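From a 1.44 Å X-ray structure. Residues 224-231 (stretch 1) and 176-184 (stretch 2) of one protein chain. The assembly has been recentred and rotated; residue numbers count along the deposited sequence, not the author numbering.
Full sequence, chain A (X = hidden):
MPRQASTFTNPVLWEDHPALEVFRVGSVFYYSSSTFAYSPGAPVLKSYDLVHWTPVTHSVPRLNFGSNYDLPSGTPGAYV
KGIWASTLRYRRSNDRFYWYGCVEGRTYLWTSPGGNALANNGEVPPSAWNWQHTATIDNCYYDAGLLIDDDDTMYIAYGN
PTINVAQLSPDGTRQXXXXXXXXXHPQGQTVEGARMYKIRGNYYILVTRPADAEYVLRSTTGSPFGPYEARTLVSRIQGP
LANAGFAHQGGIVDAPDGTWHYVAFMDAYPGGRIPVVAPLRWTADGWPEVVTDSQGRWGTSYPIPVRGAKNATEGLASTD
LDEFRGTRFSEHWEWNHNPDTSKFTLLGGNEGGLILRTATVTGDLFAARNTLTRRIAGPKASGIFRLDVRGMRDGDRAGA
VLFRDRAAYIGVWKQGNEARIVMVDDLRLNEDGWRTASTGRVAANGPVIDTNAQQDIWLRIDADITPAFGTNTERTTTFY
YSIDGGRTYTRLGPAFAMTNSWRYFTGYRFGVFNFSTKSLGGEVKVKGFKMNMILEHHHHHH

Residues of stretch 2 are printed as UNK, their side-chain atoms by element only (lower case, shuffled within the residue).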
ATOM      1  N   PRO A 224     -30.241   7.749   4.098  1.00  9.27           N
ATOM      2  CA  PRO A 224     -28.812   7.531   4.318  1.00  9.03           C
ATOM      3  C   PRO A 224     -28.403   7.670   5.782  1.00  8.87           C
ATOM      4  O   PRO A 224     -27.401   7.102   6.185  1.00  8.08           O
ATOM      5  CB  PRO A 224     -28.140   8.642   3.484  1.00  8.67           C
ATOM      6  CG  PRO A 224     -29.224   9.635   3.189  1.00  8.64           C
ATOM      7  CD  PRO A 224     -30.503   8.841   3.148  1.00  9.34           C
ATOM      8  N   PHE A 225     -29.197   8.392   6.575  1.00  9.33           N
ATOM      9  CA  PHE A 225     -28.901   8.580   7.977  1.00  9.74           C
ATOM     10  C   PHE A 225     -29.411   7.425   8.834  1.00 10.10           C
ATOM     11  O   PHE A 225     -29.164   7.393  10.045  1.00 11.70           O
ATOM     12  CB  PHE A 225     -29.475   9.923   8.462  1.00 10.43           C
ATOM     13  CG  PHE A 225     -28.883  11.110   7.752  1.00 10.53           C
ATOM     14  CD1 PHE A 225     -27.529  11.403   7.884  1.00 10.94           C
ATOM     15  CD2 PHE A 225     -29.665  11.918   6.920  1.00 11.57           C
ATOM     16  CE1 PHE A 225     -26.966  12.481   7.214  1.00 10.51           C
ATOM     17  CE2 PHE A 225     -29.111  13.012   6.274  1.00 11.70           C
ATOM     18  CZ  PHE A 225     -27.759  13.285   6.410  1.00 10.95           C
ATOM     19  N   GLY A 226     -30.095   6.458   8.213  1.00  8.76           N
ATOM     20  CA  GLY A 226     -30.518   5.265   8.937  1.00 10.12           C
ATOM     21  C   GLY A 226     -31.674   5.533   9.886  1.00 10.65           C
ATOM     22  O   GLY A 226     -32.580   6.291   9.555  1.00 11.95           O
ATOM     23  N   PRO A 227     -31.669   4.914  11.083  1.00 11.22           N
ATOM     24  CA  PRO A 227     -30.671   3.991  11.643  1.00 10.35           C
ATOM     25  C   PRO A 227     -30.492   2.724  10.817  1.00 10.21           C
ATOM     26  O   PRO A 227     -31.301   2.440   9.912  1.00 11.49           O
ATOM     27  CB  PRO A 227     -31.234   3.644  13.028  1.00 11.97           C
ATOM     28  CG  PRO A 227     -32.670   4.030  12.984  1.00 13.87           C
ATOM     29  CD  PRO A 227     -32.792   5.149  12.013  1.00 12.38           C
ATOM     30  N   TYR A 228     -29.436   1.982  11.127  1.00  9.25           N
ATOM     31  CA  TYR A 228     -29.106   0.788  10.369  1.00  8.20           C
ATOM     32  C   TYR A 228     -29.251  -0.448  11.207  1.00  8.65           C
ATOM     33  O   TYR A 228     -28.961  -0.423  12.404  1.00  9.95           O
ATOM     34  CB  TYR A 228     -27.671   0.872   9.887  1.00  7.27           C
ATOM     35  CG  TYR A 228     -27.470   1.857   8.749  1.00  6.40           C
ATOM     36  CD1 TYR A 228     -27.401   3.236   8.975  1.00  7.01           C
ATOM     37  CD2 TYR A 228     -27.325   1.400   7.446  1.00  6.23           C
ATOM     38  CE1 TYR A 228     -27.205   4.127   7.916  1.00  6.32           C
ATOM     39  CE2 TYR A 228     -27.133   2.278   6.379  1.00  6.11           C
ATOM     40  CZ  TYR A 228     -27.087   3.640   6.613  1.00  6.40           C
ATOM     41  OH  TYR A 228     -26.879   4.512   5.557  1.00  6.69           O
ATOM     42  N   GLU A 229     -29.646  -1.539  10.558  1.00  8.87           N
ATOM     43  CA  GLU A 229     -29.638  -2.873  11.172  1.00  9.60           C
ATOM     44  C   GLU A 229     -28.581  -3.740  10.485  1.00  8.99           C
ATOM     45  O   GLU A 229     -28.198  -3.451   9.347  1.00  8.09           O
ATOM     46  CB  GLU A 229     -31.008  -3.531  11.074  1.00 10.25           C
ATOM     47  CG  GLU A 229     -31.441  -3.874   9.659  1.00 12.94           C
ATOM     48  CD  GLU A 229     -32.787  -4.543   9.615  1.00 15.64           C
ATOM     49  OE1 GLU A 229     -33.174  -5.146  10.633  1.00 20.22           O
ATOM     50  OE2 GLU A 229     -33.470  -4.434   8.579  1.00 19.47           O
ATOM     51  N   ALA A 230     -28.111  -4.790  11.167  1.00  8.54           N
ATOM     52  CA  ALA A 230     -26.967  -5.581  10.688  1.00  8.06           C
ATOM     53  C   ALA A 230     -27.308  -7.043  10.407  1.00  7.75           C
ATOM     54  O   ALA A 230     -28.219  -7.607  11.024  1.00  9.99           O
ATOM     55  CB  ALA A 230     -25.821  -5.521  11.692  1.00  8.97           C
ATOM     56  N   ARG A 231     -26.555  -7.637   9.476  1.00  7.86           N
ATOM     57  CA  ARG A 231     -26.418  -9.084   9.337  1.00  7.37           C
ATOM     58  C   ARG A 231     -24.940  -9.385   9.188  1.00  7.83           C
ATOM     59  O   ARG A 231     -24.177  -8.547   8.766  1.00  7.66           O
ATOM     60  CB  ARG A 231     -27.116  -9.597   8.076  1.00  7.76           C
ATOM     61  CG  ARG A 231     -28.631  -9.580   8.138  1.00  7.70           C
ATOM     62  CD  ARG A 231     -29.233 -10.449   7.047  1.00  8.57           C
ATOM     63  NE  ARG A 231     -30.689 -10.386   7.108  1.00  8.40           N
ATOM     64  CZ  ARG A 231     -31.507 -11.057   6.309  1.00  9.71           C
ATOM     65  NH1 ARG A 231     -31.010 -11.863   5.382  1.00 10.30           N
ATOM     66  NH2 ARG A 231     -32.828 -10.917   6.436  1.00 11.20           N
ATOM     67  N   UNK A 176     -22.021  19.426   6.060  1.00  9.39           N
ATOM     68  CA  UNK A 176     -23.299  20.150   6.186  1.00 10.94           C
ATOM     69  C   UNK A 176     -24.066  19.661   7.428  1.00 11.25           C
ATOM     70  O   UNK A 176     -24.707  20.441   8.148  1.00 11.68           O
ATOM     71  c   UNK A 176     -24.161  20.040   4.887  1.00 12.94           C
ATOM     72  c   UNK A 176     -23.659  21.031   3.841  1.00 13.73           C
ATOM     73  c   UNK A 176     -25.661  20.225   5.151  1.00 14.83           C
ATOM     74  N   UNK A 177     -23.997  18.358   7.673  1.00 11.89           N
ATOM     75  CA  UNK A 177     -24.773  17.730   8.737  1.00 13.00           C
ATOM     76  C   UNK A 177     -24.108  16.414   9.147  1.00 11.98           C
ATOM     77  O   UNK A 177     -23.494  15.772   8.298  1.00  9.82           O
ATOM     78  c   UNK A 177     -27.044  16.675   9.169  1.00 18.76           C
ATOM     79  n   UNK A 177     -30.750  13.904   9.935  1.00 36.74           N
ATOM     80  c   UNK A 177     -30.264  14.846   9.139  1.00 33.09           C
ATOM     81  c   UNK A 177     -28.447  16.455   8.642  1.00 25.31           C
ATOM     82  n   UNK A 177     -29.095  15.411   9.431  1.00 29.30           N
ATOM     83  n   UNK A 177     -30.946  15.219   8.062  1.00 36.55           N
ATOM     84  c   UNK A 177     -26.185  17.442   8.208  1.00 15.79           C
ATOM     85  N   UNK A 178     -24.200  16.033  10.433  1.00 11.56           N
ATOM     86  CA  UNK A 178     -23.816  14.669  10.861  1.00 10.31           C
ATOM     87  C   UNK A 178     -24.941  14.021  11.661  1.00 10.33           C
ATOM     88  O   UNK A 178     -25.537  14.658  12.537  1.00 11.43           O
ATOM     89  c   UNK A 178     -21.354  15.218  10.941  1.00 14.05           C
ATOM     90  c   UNK A 178     -22.151  13.153  12.046  1.00 16.14           C
ATOM     91  c   UNK A 178     -22.509  14.608  11.698  1.00 12.92           C
ATOM     92  N   UNK A 179     -25.259  12.769  11.327  1.00  8.97           N
ATOM     93  CA  UNK A 179     -26.069  11.946  12.233  1.00  9.68           C
ATOM     94  C   UNK A 179     -25.126  11.024  13.006  1.00  9.05           C
ATOM     95  O   UNK A 179     -24.435  10.185  12.416  1.00  7.95           O
ATOM     96  c   UNK A 179     -28.017  10.297  12.419  1.00 12.18           C
ATOM     97  n   UNK A 179     -29.361  10.677  14.402  1.00 18.44           N
ATOM     98  c   UNK A 179     -28.993  11.147  13.211  1.00 15.25           C
ATOM     99  o   UNK A 179     -29.414  12.225  12.755  1.00 18.04           O
ATOM    100  c   UNK A 179     -27.144  11.130  11.488  1.00 10.98           C
ATOM    101  N   UNK A 180     -25.102  11.172  14.321  1.00 10.01           N
ATOM    102  CA  UNK A 180     -24.242  10.337  15.144  1.00 10.63           C
ATOM    103  C   UNK A 180     -24.939   9.028  15.490  1.00  9.81           C
ATOM    104  O   UNK A 180     -26.177   8.981  15.640  1.00 10.55           O
ATOM    105  c   UNK A 180     -23.267  12.447  16.120  1.00 17.01           C
ATOM    106  o   UNK A 180     -22.191  12.537  18.251  1.00 27.08           O
ATOM    107  c   UNK A 180     -23.834  11.071  16.420  1.00 13.51           C
ATOM    108  c   UNK A 180     -22.161  12.857  17.061  1.00 23.55           C
ATOM    109  n   UNK A 180     -21.166  13.575  16.528  1.00 29.96           N
ATOM    110  N   UNK A 181     -24.130   7.975  15.604  1.00  9.67           N
ATOM    111  CA  UNK A 181     -24.579   6.686  16.111  1.00  9.62           C
ATOM    112  C   UNK A 181     -25.713   6.112  15.246  1.00  9.23           C
ATOM    113  O   UNK A 181     -26.758   5.714  15.775  1.00 10.18           O
ATOM    114  n   UNK A 181     -24.464   2.865  21.912  1.00 28.47           N
ATOM    115  c   UNK A 181     -24.991   6.829  17.596  1.00 11.64           C
ATOM    116  n   UNK A 181     -23.035   4.508  21.174  1.00 27.12           N
ATOM    117  c   UNK A 181     -24.796   5.586  18.433  1.00 13.30           C
ATOM    118  c   UNK A 181     -25.182   5.853  19.894  1.00 17.49           C
ATOM    119  n   UNK A 181     -25.282   4.612  20.656  1.00 25.14           N
ATOM    120  c   UNK A 181     -24.259   3.997  21.249  1.00 25.69           C
ATOM    121  N   UNK A 182     -25.518   6.079  13.927  1.00  8.25           N
ATOM    122  CA  UNK A 182     -26.468   5.418  13.017  1.00  8.33           C
ATOM    123  C   UNK A 182     -26.453   3.901  13.213  1.00  7.95           C
ATOM    124  O   UNK A 182     -27.396   3.211  12.812  1.00  8.71           O
ATOM    125  c   UNK A 182     -24.917   5.103  10.957  1.00  7.24           C
ATOM    126  c   UNK A 182     -26.198   5.772  11.529  1.00  8.05           C
ATOM    127  c   UNK A 182     -26.121   7.278  11.369  1.00  8.29           C
ATOM    128  N   UNK A 183     -25.342   3.392  13.760  1.00  7.77           N
ATOM    129  CA  UNK A 183     -25.207   1.988  14.133  1.00  7.96           C
ATOM    130  C   UNK A 183     -24.293   1.870  15.355  1.00  8.29           C
ATOM    131  O   UNK A 183     -23.200   2.442  15.374  1.00  8.82           O
ATOM    132  c   UNK A 183     -25.558  -2.420  13.979  1.00  8.84           C
ATOM    133  o   UNK A 183     -24.194  -4.260  14.721  1.00 12.96           O
ATOM    134  c   UNK A 183     -24.314  -2.953  14.305  1.00  9.23           C
ATOM    135  c   UNK A 183     -24.597   1.137  12.989  1.00  7.61           C
ATOM    136  c   UNK A 183     -24.488  -0.323  13.410  1.00  7.54           C
ATOM    137  c   UNK A 183     -23.255  -0.892  13.742  1.00  7.66           C
ATOM    138  c   UNK A 183     -25.643  -1.109  13.556  1.00  8.19           C
ATOM    139  c   UNK A 183     -23.163  -2.202  14.171  1.00  8.71           C
ATOM    140  N   UNK A 184     -24.746   1.111  16.351  1.00  8.65           N
ATOM    141  CA  UNK A 184     -23.907   0.660  17.461  1.00 10.30           C
ATOM    142  C   UNK A 184     -24.158  -0.843  17.615  1.00 11.02           C
ATOM    143  O   UNK A 184     -25.309  -1.297  17.571  1.00 11.79           O
ATOM    144  c   UNK A 184     -24.249   1.396  18.743  1.00 10.77           C
TER

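Position 176 carries three side-chain carbons, one bonded to CA and bearing the other two, and they do not reach the first stretch. This beta-branched, wholly apolar pattern is valine, Val176. The contact places no demand on it; branching at CB is simply at home in a strand.

At position 177 three carbons lead to a nitrogen, then to a carbon carrying two more nitrogens, and this flat end lies over one face of the Phe225 ring. The group is a guanidinium, hence Arg177. The chain is extended, with chi1 to chi3 all t, and this reach brings its charged end over the ring. The planes lie at 22°, and NH1 of Arg177 comes within 3.4 Å of CE2 of Phe225. Arginine suits the place because its planar cation can stack on an aromatic face, adding a cation-pi attraction, and the site is exposed, which suits a charged group.

Position 178 again has one carbon carrying two others. Its CA-to-CB bond points away from the first stretch, as expected for the alternation along a strand, and it makes no contact there. It is Val178; the contact sets no demand on it, and a beta-branched valine is at home in a strand.

Position 179 has three carbons in line, the third bearing one oxygen and one nitrogen. Its CB points toward the first stretch and packs 3.6 Å from CD1 of Phe225. A primary amide on a two-methylene stem is glutamine, Gln179. Its CB supplies an apolar contact, oblique to the ring, and the polar amide is tolerated at a partly exposed site.

Position 180 shows the same five atoms and is Gln180, directed out of reach and exposed, where a polar amide is well placed. Position 181 has three carbons, a nitrogen, then a carbon carrying two more nitrogens, all out of reach of the first stretch. It is Arg181, and a charged group suits this exposed site; its phi/psi of 60/50 is unusual for a residue with a side chain and comes just before the corner at 182.

Position 182 has one carbon carrying two, pointing toward the first stretch and buried; one outer carbon approaches O of Phe225, the other the ring of Tyr228. This is Val182. Its CG1 lies 3.3 Å from O of Phe225, and its CG2 packs 3.7 Å from CD1 of Tyr228. A compact, branched apolar side chain fits this enclosed space.

Position 183 has one carbon, then a six-carbon ring bearing an oxygen; the ring edge meets O of Tyr228, and the ring also nears CB of Ala230. It is Tyr183. Its CD1 is 3.6 Å from O of Tyr228, and farther along CE1 lies 3.9 Å from CB of Ala230. The long ring lets one residue span both neighbours.

Position 184 has a single carbon, pointing away and making no contact. It is Ala184; the contact sets no demand on it, and its one carbon takes little room.

The two segments run nearly parallel, 12° apart, yet a single hydrogen bond joins them: N of Tyr228 donates to O of Val182 at 2.9 Å, just beyond the cis peptide preceding Pro227. Side chains, packed partly against backbone, make most of the remaining contact. Arg177 and Gln179 pack on Phe225 before the corner; Val182 packs against Phe225 O and Tyr228, and Tyr183 against Tyr228 and Ala230.

Stretch 2 (176-184) VRVQQRVYA
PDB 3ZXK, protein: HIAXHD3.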